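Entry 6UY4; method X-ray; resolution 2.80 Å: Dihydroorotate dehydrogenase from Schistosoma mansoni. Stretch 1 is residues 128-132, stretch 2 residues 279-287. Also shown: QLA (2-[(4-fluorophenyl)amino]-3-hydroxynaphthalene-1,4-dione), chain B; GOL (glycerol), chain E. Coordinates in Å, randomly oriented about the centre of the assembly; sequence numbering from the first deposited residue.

Stretch 1, residues 128-132: IFRWT
Stretch 2 279-287: EEAVACGAA

Packing of a short strand, Ile128 to Trp131, against the end of a helix and the loop that follows it, Glu279 to Ala287, in dihydroorotate dehydrogenase from Schistosoma mansoni. The two segments run in opposite senses: Phe129 CA lies 6.1 Å from Ala286 CA, and Trp131 CA 4.9 Å from Cys284 CA. The strand is extended (phi/psi -138/131, -138/134, -88/141 and -122/76 from Ile128 to Trp131), while Glu279 to Ala283 keep helical angles, phi -66 to -83 and psi -20 to -39. Cys284 turns to -122/4 and Gly285 to 93/0, before Ala286 (-69/-24) and the extended Ala287 (-128/144). No hydrogen bond joins the segments; the 377 Å² they bury depends on shape.

Two aromatic rings make the bumps. Phe129 points toward the loop, with chi1 -50° (m) and chi2 -86°, and lays one ring face over the backbone of Gly285 and Ala286. Ala286 CA sits 3.8 Å from the centroid of the Phe129 ring, 16° off its normal, a CH-pi contact; Phe129 CD2 is 3.7 Å from Ala286 CB and Phe129 CE1 3.4 Å from Gly285 O. A CB on Gly285 would lie 3.8 Å from Phe129 CD1 and, at this positive phi, would jam against the carbonyl O of Cys284, which by itself calls for glycine.

Trp131 leaves its backbone sideways, but chi1 -167° (t) and chi2 0° bring the indole back over the helix. Glu280 O lies over one face of the ring; Trp131 CZ3 is 3.6 Å from Glu280 CB, and Trp131 CZ2 is 3.9 Å from Ala283 CB. Glu280 (chi1 -68°, m; chi2 168°, t) thus contributes its aliphatic root to the indole.

Cys284 is the opposing bump, pointing toward the strand with chi1 60° (p). Its CB fits between the roots of the aromatic side chains, 3.2 Å from Arg130 O and 3.7 Å from Trp131 CB, while Cys284 SG is 4.3 Å from Phe129 CB. The same sulfur is 5.3 Å from the centroid of the Trp131 five-membered ring, at an oblique 37° off the normal.

Arg130 turns away from the loop (chi1 -56°, m; chi2 -170° and chi3 -173°, both t; chi4 102°), and its NE and NH1 donate to QLA O3 at 3.2 and 3.0 Å. Glycerol bridges the segments: GOL O2 donates to Ala283 O at 2.9 Å, and GOL O1 hydrogen-bonds Thr132 OG1 at 3.0 Å.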

# COMPACT_ATOMS: atom_id res chain seq x y z
N ILE A 128 3.65 14.08 8.16
CA ILE A 128 2.56 13.18 8.52
C ILE A 128 1.68 13.88 9.54
O ILE A 128 2.18 14.43 10.53
CB ILE A 128 3.09 11.84 9.08
CG1 ILE A 128 3.79 11.03 8.00
CG2 ILE A 128 1.95 11.05 9.68
CD1 ILE A 128 4.34 9.71 8.48
N PHE A 129 0.37 13.87 9.30
CA PHE A 129 -0.58 14.56 10.16
C PHE A 129 -1.80 13.69 10.39
O PHE A 129 -2.34 13.11 9.45
CB PHE A 129 -1.00 15.90 9.54
CG PHE A 129 0.16 16.75 9.10
CD1 PHE A 129 0.79 17.60 10.00
CD2 PHE A 129 0.62 16.70 7.80
CE1 PHE A 129 1.86 18.38 9.60
CE2 PHE A 129 1.69 17.48 7.39
CZ PHE A 129 2.31 18.32 8.29
N ARG A 130 -2.23 13.60 11.65
CA ARG A 130 -3.41 12.82 12.01
C ARG A 130 -4.67 13.67 11.88
O ARG A 130 -4.67 14.86 12.23
CB ARG A 130 -3.30 12.29 13.44
CG ARG A 130 -2.07 11.46 13.74
CD ARG A 130 -2.21 10.80 15.10
NE ARG A 130 -1.00 10.12 15.53
CZ ARG A 130 -0.14 10.61 16.42
NH1 ARG A 130 0.94 9.91 16.75
NH2 ARG A 130 -0.35 11.79 16.97
N TRP A 131 -5.74 13.06 11.38
CA TRP A 131 -7.07 13.65 11.37
C TRP A 131 -7.98 12.70 12.13
O TRP A 131 -8.78 11.96 11.55
CB TRP A 131 -7.57 13.90 9.93
CG TRP A 131 -8.78 14.79 9.86
CD1 TRP A 131 -9.44 15.37 10.90
CD2 TRP A 131 -9.47 15.20 8.67
NE1 TRP A 131 -10.50 16.11 10.44
CE2 TRP A 131 -10.54 16.03 9.08
CE3 TRP A 131 -9.29 14.95 7.31
CZ2 TRP A 131 -11.42 16.60 8.17
CZ3 TRP A 131 -10.17 15.52 6.41
CH2 TRP A 131 -11.22 16.34 6.84
N THR A 132 -7.85 12.73 13.46
CA THR A 132 -8.54 11.75 14.31
C THR A 132 -10.05 11.91 14.26
O THR A 132 -10.78 10.93 14.47
CB THR A 132 -8.03 11.86 15.75
OG1 THR A 132 -6.60 11.97 15.74
CG2 THR A 132 -8.43 10.63 16.56
N GLU A 279 -9.36 22.78 2.84
CA GLU A 279 -10.14 22.67 4.07
C GLU A 279 -9.83 21.38 4.81
O GLU A 279 -9.76 21.37 6.05
CB GLU A 279 -11.64 22.76 3.74
CG GLU A 279 -12.08 24.09 3.14
CD GLU A 279 -11.74 24.22 1.67
OE1 GLU A 279 -11.45 23.18 1.03
OE2 GLU A 279 -11.76 25.35 1.15
N GLU A 280 -9.65 20.28 4.09
CA GLU A 280 -9.30 19.02 4.73
C GLU A 280 -7.90 19.06 5.33
O GLU A 280 -7.61 18.34 6.29
CB GLU A 280 -9.42 17.87 3.74
CG GLU A 280 -10.84 17.57 3.29
CD GLU A 280 -10.90 16.63 2.10
OE1 GLU A 280 -9.89 16.54 1.36
OE2 GLU A 280 -11.94 15.98 1.90
N ALA A 281 -7.02 19.90 4.78
CA ALA A 281 -5.64 19.95 5.26
C ALA A 281 -5.50 20.83 6.50
O ALA A 281 -4.73 20.50 7.41
CB ALA A 281 -4.72 20.45 4.15
N VAL A 282 -6.24 21.95 6.56
CA VAL A 282 -6.15 22.82 7.72
C VAL A 282 -6.79 22.19 8.95
O VAL A 282 -6.47 22.58 10.08
CB VAL A 282 -6.80 24.19 7.43
CG1 VAL A 282 -6.11 24.87 6.25
CG2 VAL A 282 -8.29 24.03 7.16
N ALA A 283 -7.69 21.21 8.76
CA ALA A 283 -8.35 20.59 9.89
C ALA A 283 -7.43 19.66 10.67
O ALA A 283 -7.72 19.35 11.83
CB ALA A 283 -9.58 19.81 9.41
N CYS A 284 -6.34 19.20 10.06
CA CYS A 284 -5.43 18.27 10.71
C CYS A 284 -4.00 18.79 10.82
O CYS A 284 -3.13 18.05 11.29
CB CYS A 284 -5.42 16.93 9.96
SG CYS A 284 -4.92 17.04 8.23
N GLY A 285 -3.74 20.02 10.40
CA GLY A 285 -2.41 20.59 10.49
C GLY A 285 -1.56 20.43 9.25
O GLY A 285 -0.41 20.88 9.24
N ALA A 286 -2.09 19.79 8.19
CA ALA A 286 -1.33 19.65 6.96
C ALA A 286 -1.13 20.98 6.24
O ALA A 286 -0.18 21.11 5.47
CB ALA A 286 -2.03 18.66 6.02
N ALA A 287 -2.00 21.96 6.49
CA ALA A 287 -1.88 23.28 5.91
C ALA A 287 -1.96 24.33 7.01
O ALA A 287 -2.71 24.16 7.98
CB ALA A 287 -2.99 23.53 4.87
C1 QLA B . 2.05 4.99 12.69
O1 QLA B . 2.62 4.33 11.84
C2 QLA B . 1.99 4.47 14.08
O2 QLA B . 2.65 3.34 14.31
C3 QLA B . 1.24 5.15 15.07
O3 QLA B . 0.17 7.19 15.69
C4 QLA B . 0.75 3.19 16.52
C5 QLA B . 0.06 2.43 15.58
C6 QLA B . -0.18 1.08 15.81
C7 QLA B . 0.27 0.53 16.98
C8 QLA B . 0.96 1.25 17.92
C9 QLA B . 1.20 2.59 17.68
C10 QLA B . 0.70 6.53 14.77
C11 QLA B . 0.78 7.03 13.38
C12 QLA B . 0.20 8.25 13.07
C13 QLA B . 0.25 8.73 11.78
C14 QLA B . 0.89 8.00 10.78
C15 QLA B . 1.47 6.79 11.08
C16 QLA B . 1.42 6.29 12.38
F1 QLA B . 0.04 -0.79 17.21
N1 QLA B . 1.01 4.57 16.26
C1 GOL E . -6.71 15.97 14.85
O1 GOL E . -5.91 14.89 15.22
C2 GOL E . -5.75 17.14 14.50
O2 GOL E . -6.45 18.29 14.16
C3 GOL E . -4.89 17.34 15.77
O3 GOL E . -4.05 18.42 15.52